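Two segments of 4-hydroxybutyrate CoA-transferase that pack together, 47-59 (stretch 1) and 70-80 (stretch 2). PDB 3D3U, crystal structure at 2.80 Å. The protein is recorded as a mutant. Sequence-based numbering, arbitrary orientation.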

# COMPACT_ATOMS: atom_id res chain seq x y z
N GLN A 47 3.07 -28.21 -12.07
CA GLN A 47 3.69 -29.24 -11.27
C GLN A 47 2.79 -29.72 -10.17
O GLN A 47 3.29 -30.38 -9.28
CB GLN A 47 5.03 -28.80 -10.67
CG GLN A 47 6.10 -28.41 -11.74
CD GLN A 47 6.47 -29.55 -12.70
OE1 GLN A 47 6.82 -30.65 -12.23
NE2 GLN A 47 6.36 -29.32 -14.05
N ARG A 48 1.47 -29.42 -10.21
CA ARG A 48 0.56 -29.76 -9.06
C ARG A 48 0.54 -31.19 -8.52
O ARG A 48 0.33 -31.46 -7.32
CB ARG A 48 -0.84 -29.37 -9.34
CG ARG A 48 -1.47 -30.09 -10.40
CD ARG A 48 -2.65 -29.25 -10.91
NE ARG A 48 -3.63 -29.93 -11.79
CZ ARG A 48 -3.76 -29.70 -13.08
NH1 ARG A 48 -4.70 -30.30 -13.79
NH2 ARG A 48 -2.98 -28.82 -13.65
N GLU A 49 0.83 -32.11 -9.42
CA GLU A 49 0.55 -33.52 -9.24
C GLU A 49 1.69 -33.96 -8.36
O GLU A 49 1.59 -34.99 -7.72
CB GLU A 49 0.51 -34.16 -10.64
CG GLU A 49 0.13 -33.12 -11.80
CD GLU A 49 -1.26 -33.43 -12.55
OE1 GLU A 49 -1.72 -34.63 -12.45
OE2 GLU A 49 -1.87 -32.53 -13.26
N LYS A 50 2.75 -33.16 -8.27
CA LYS A 50 3.82 -33.46 -7.34
C LYS A 50 3.79 -32.71 -6.02
O LYS A 50 4.42 -33.18 -5.07
CB LYS A 50 5.18 -33.14 -7.89
CG LYS A 50 5.37 -33.57 -9.20
CD LYS A 50 6.82 -33.26 -9.65
CE LYS A 50 7.08 -33.67 -11.11
NZ LYS A 50 6.38 -34.97 -11.39
N LEU A 51 3.16 -31.53 -5.93
CA LEU A 51 3.18 -30.88 -4.63
C LEU A 51 2.20 -31.50 -3.58
O LEU A 51 1.03 -31.90 -3.91
CB LEU A 51 2.93 -29.38 -4.75
CG LEU A 51 3.61 -28.43 -5.72
CD1 LEU A 51 5.08 -28.68 -5.74
CD2 LEU A 51 2.99 -28.73 -7.00
N GLU A 52 2.67 -31.58 -2.33
CA GLU A 52 1.89 -32.13 -1.24
C GLU A 52 1.34 -31.05 -0.32
O GLU A 52 0.38 -30.45 -0.71
CB GLU A 52 2.67 -33.14 -0.45
CG GLU A 52 2.78 -34.49 -1.11
CD GLU A 52 1.61 -35.33 -0.71
OE1 GLU A 52 1.60 -35.79 0.47
OE2 GLU A 52 0.68 -35.52 -1.58
N ASN A 53 1.86 -30.75 0.86
CA ASN A 53 0.99 -29.89 1.71
C ASN A 53 1.44 -28.46 1.74
O ASN A 53 1.94 -27.97 2.76
CB ASN A 53 0.81 -30.38 3.16
CG ASN A 53 0.17 -31.73 3.23
OD1 ASN A 53 -0.88 -31.91 2.62
ND2 ASN A 53 0.82 -32.72 3.92
N ILE A 54 1.30 -27.76 0.63
CA ILE A 54 1.97 -26.53 0.58
C ILE A 54 1.01 -25.44 1.01
O ILE A 54 -0.10 -25.36 0.51
CB ILE A 54 2.49 -26.33 -0.83
CG1 ILE A 54 2.96 -27.66 -1.42
CG2 ILE A 54 3.49 -25.24 -0.83
CD1 ILE A 54 4.28 -28.04 -0.90
N THR A 55 1.42 -24.60 1.94
CA THR A 55 0.62 -23.47 2.34
C THR A 55 1.18 -22.23 1.71
O THR A 55 2.39 -22.01 1.83
CB THR A 55 0.79 -23.24 3.84
OG1 THR A 55 0.34 -24.39 4.49
CG2 THR A 55 -0.19 -22.24 4.35
N VAL A 56 0.35 -21.39 1.09
CA VAL A 56 0.93 -20.09 0.70
C VAL A 56 0.35 -18.89 1.40
O VAL A 56 -0.85 -18.83 1.65
CB VAL A 56 1.23 -19.91 -0.84
CG1 VAL A 56 0.17 -20.53 -1.60
CG2 VAL A 56 1.33 -18.44 -1.20
N PHE A 57 1.23 -17.98 1.80
CA PHE A 57 0.73 -16.73 2.32
C PHE A 57 1.02 -15.57 1.38
O PHE A 57 2.10 -15.48 0.75
CB PHE A 57 1.15 -16.41 3.79
CG PHE A 57 0.82 -14.99 4.18
CD1 PHE A 57 1.76 -13.97 4.02
CD2 PHE A 57 -0.50 -14.66 4.57
CE1 PHE A 57 1.44 -12.59 4.31
CE2 PHE A 57 -0.84 -13.30 4.83
CZ PHE A 57 0.15 -12.25 4.69
N HIS A 58 0.02 -14.72 1.26
CA HIS A 58 0.16 -13.43 0.53
C HIS A 58 -1.08 -12.51 0.72
O HIS A 58 -1.97 -12.79 1.56
CB HIS A 58 0.55 -13.62 -0.96
CG HIS A 58 -0.57 -14.13 -1.82
ND1 HIS A 58 -0.57 -15.41 -2.34
CD2 HIS A 58 -1.72 -13.55 -2.23
CE1 HIS A 58 -1.68 -15.59 -3.07
NE2 HIS A 58 -2.39 -14.47 -3.01
N MET A 59 -1.11 -11.41 -0.05
CA MET A 59 -2.06 -10.31 0.13
C MET A 59 -2.49 -9.91 -1.24
O MET A 59 -3.15 -10.67 -1.83
CB MET A 59 -1.44 -9.16 0.92
CG MET A 59 -1.37 -9.50 2.39
SD MET A 59 -0.41 -8.29 3.32
CE MET A 59 -1.69 -8.13 4.62
N PRO A 70 -9.39 -24.50 -8.16
CA PRO A 70 -9.89 -25.63 -7.39
C PRO A 70 -9.01 -26.88 -7.44
O PRO A 70 -8.95 -27.60 -6.44
CB PRO A 70 -11.27 -25.93 -8.02
CG PRO A 70 -11.69 -24.76 -8.69
CD PRO A 70 -10.48 -23.84 -8.89
N GLU A 71 -8.33 -27.14 -8.56
CA GLU A 71 -7.50 -28.38 -8.72
C GLU A 71 -6.24 -28.34 -7.88
O GLU A 71 -5.60 -29.36 -7.63
CB GLU A 71 -7.29 -28.75 -10.18
CG GLU A 71 -7.02 -27.62 -11.14
CD GLU A 71 -8.21 -26.76 -11.61
OE1 GLU A 71 -8.68 -26.96 -12.69
OE2 GLU A 71 -8.65 -25.77 -11.02
N MET A 72 -5.90 -27.16 -7.38
CA MET A 72 -4.87 -27.04 -6.34
C MET A 72 -5.26 -27.68 -5.03
O MET A 72 -4.38 -27.91 -4.19
CB MET A 72 -4.59 -25.61 -6.06
CG MET A 72 -4.11 -24.91 -7.30
SD MET A 72 -2.99 -25.91 -8.23
CE MET A 72 -1.36 -25.80 -7.49
N ARG A 73 -6.56 -27.95 -4.85
CA ARG A 73 -7.04 -28.60 -3.63
C ARG A 73 -6.21 -29.83 -3.28
O ARG A 73 -6.09 -30.77 -4.06
CB ARG A 73 -8.55 -28.93 -3.66
CG ARG A 73 -8.97 -29.80 -2.52
CD ARG A 73 -10.45 -29.96 -2.41
NE ARG A 73 -11.02 -29.07 -1.40
CZ ARG A 73 -11.57 -27.91 -1.68
NH1 ARG A 73 -11.60 -27.51 -2.95
NH2 ARG A 73 -12.07 -27.13 -0.72
N SER A 74 -5.67 -29.79 -2.07
CA SER A 74 -4.77 -30.79 -1.50
C SER A 74 -3.39 -30.58 -2.01
O SER A 74 -2.48 -31.25 -1.53
CB SER A 74 -5.14 -32.20 -1.79
OG SER A 74 -4.39 -32.68 -2.83
N HIS A 75 -3.16 -29.67 -2.97
CA HIS A 75 -1.76 -29.38 -3.30
C HIS A 75 -1.23 -28.15 -2.68
O HIS A 75 -0.21 -28.19 -2.07
CB HIS A 75 -1.52 -29.42 -4.81
CG HIS A 75 -2.04 -30.69 -5.45
ND1 HIS A 75 -1.38 -31.89 -5.33
CD2 HIS A 75 -3.16 -30.92 -6.17
CE1 HIS A 75 -2.08 -32.81 -5.98
NE2 HIS A 75 -3.15 -32.24 -6.51
N VAL A 76 -1.93 -27.05 -2.84
CA VAL A 76 -1.56 -25.84 -2.10
C VAL A 76 -2.74 -24.99 -1.76
O VAL A 76 -3.53 -24.64 -2.63
CB VAL A 76 -0.53 -24.97 -2.80
CG1 VAL A 76 -0.49 -25.23 -4.22
CG2 VAL A 76 -0.84 -23.51 -2.52
N HIS A 77 -2.81 -24.66 -0.47
CA HIS A 77 -3.87 -23.81 0.04
C HIS A 77 -3.35 -22.48 0.46
O HIS A 77 -2.21 -22.43 0.95
CB HIS A 77 -4.50 -24.45 1.25
CG HIS A 77 -5.17 -25.75 0.94
ND1 HIS A 77 -5.43 -26.15 -0.37
CD2 HIS A 77 -5.62 -26.74 1.74
CE1 HIS A 77 -6.00 -27.34 -0.34
NE2 HIS A 77 -6.15 -27.70 0.92
N PRO A 78 -4.15 -21.41 0.32
CA PRO A 78 -3.77 -20.08 0.89
C PRO A 78 -4.07 -19.95 2.40
O PRO A 78 -5.03 -20.55 2.89
CB PRO A 78 -4.65 -19.14 0.10
CG PRO A 78 -5.94 -20.00 -0.14
CD PRO A 78 -5.47 -21.38 -0.33
N THR A 79 -3.24 -19.19 3.12
CA THR A 79 -3.56 -18.86 4.51
C THR A 79 -3.53 -17.39 4.61
O THR A 79 -2.90 -16.67 3.77
CB THR A 79 -2.57 -19.39 5.57
OG1 THR A 79 -1.35 -19.74 4.94
CG2 THR A 79 -3.04 -20.69 6.33
N LEU A 80 -4.25 -16.97 5.66
CA LEU A 80 -4.13 -15.63 6.26
C LEU A 80 -4.24 -15.76 7.81
O LEU A 80 -4.32 -16.89 8.34
CB LEU A 80 -5.13 -14.64 5.65
CG LEU A 80 -6.60 -14.89 6.02
CD1 LEU A 80 -7.14 -16.37 5.73
CD2 LEU A 80 -7.07 -14.30 7.45

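The two segments are joined chiefly by a ladder of backbone hydrogen bonds between strand 54-57 and the strand that begins at V76, which run in parallel with an angle of 34° between their directions. The shortest rungs centre on V56: its N donates to H77 O at 2.8 Å, and its O accepts from T79 N, also at 2.8 Å, with N-H...O angles of 162° and 158°. Two residues earlier, I54 N donates to H75 O at 3.1 Å and I54 O receives H77 N at 3.0 Å, the latter more bent at 147°. I54 and V56 thus use both their amide and carbonyl groups across the contact, each bonding to the residues before and after its register partner, as parallel pairing requires. P78, whose nitrogen carries no hydrogen, falls between H77 and T79, the two residues that bond to V56, so this ladder loses no bond.

Ahead of the strands, a side chain takes over the bridging. H75 ND1 donates to L51 O at 2.8 Å with a nearly straight angle of 166°, and this oxygen lies at the edge of the imidazole, near its plane, where the ND1 hydrogen points. R48 O is equally near, 2.7 Å from H75 ND1, but sits over a face of the ring, and the poor angle rules out a hydrogen bond. E52 O and H75 O, both acceptors, lie only 2.7 Å apart, an unfavourable approach; I54 N faces both, donating to H75 O and, weakly, to E52 O at 3.1 Å.

Between the rungs of the ladder the CA hydrogens also face carbonyl oxygens. V76 CA lies 3.0 Å from I54 O, T55 CA 3.3 Å from H77 O, and P78 CA 3.3 Å from V56 O, so the carbonyls of I54 and V56 each meet both an amide and a CA hydrogen.

Packing follows the alternation of the strands. I54, V56, V76 and P78 place their side chains on one face of the sheet, where I54 CB lies 3.9 Å from V76 CB and V56 CG1 lies 3.3 Å from V76 CG2; I54 and V56 both pack on V76, the V56 pair being tight for two methyl groups. T55, F57, H77 and T79 occupy the other face. The F57 ring presents its edge to the second segment, with CD2 3.2 Å from T79 O and 4.1 Å from L80 CA. At the opposite end of the contact, the CA-to-CB bond of R48 points toward the second segment: its CB is 4.1 Å from M72 CE, while E71 CG lies over one face of its guanidinium, 4.2 Å from R48 NE.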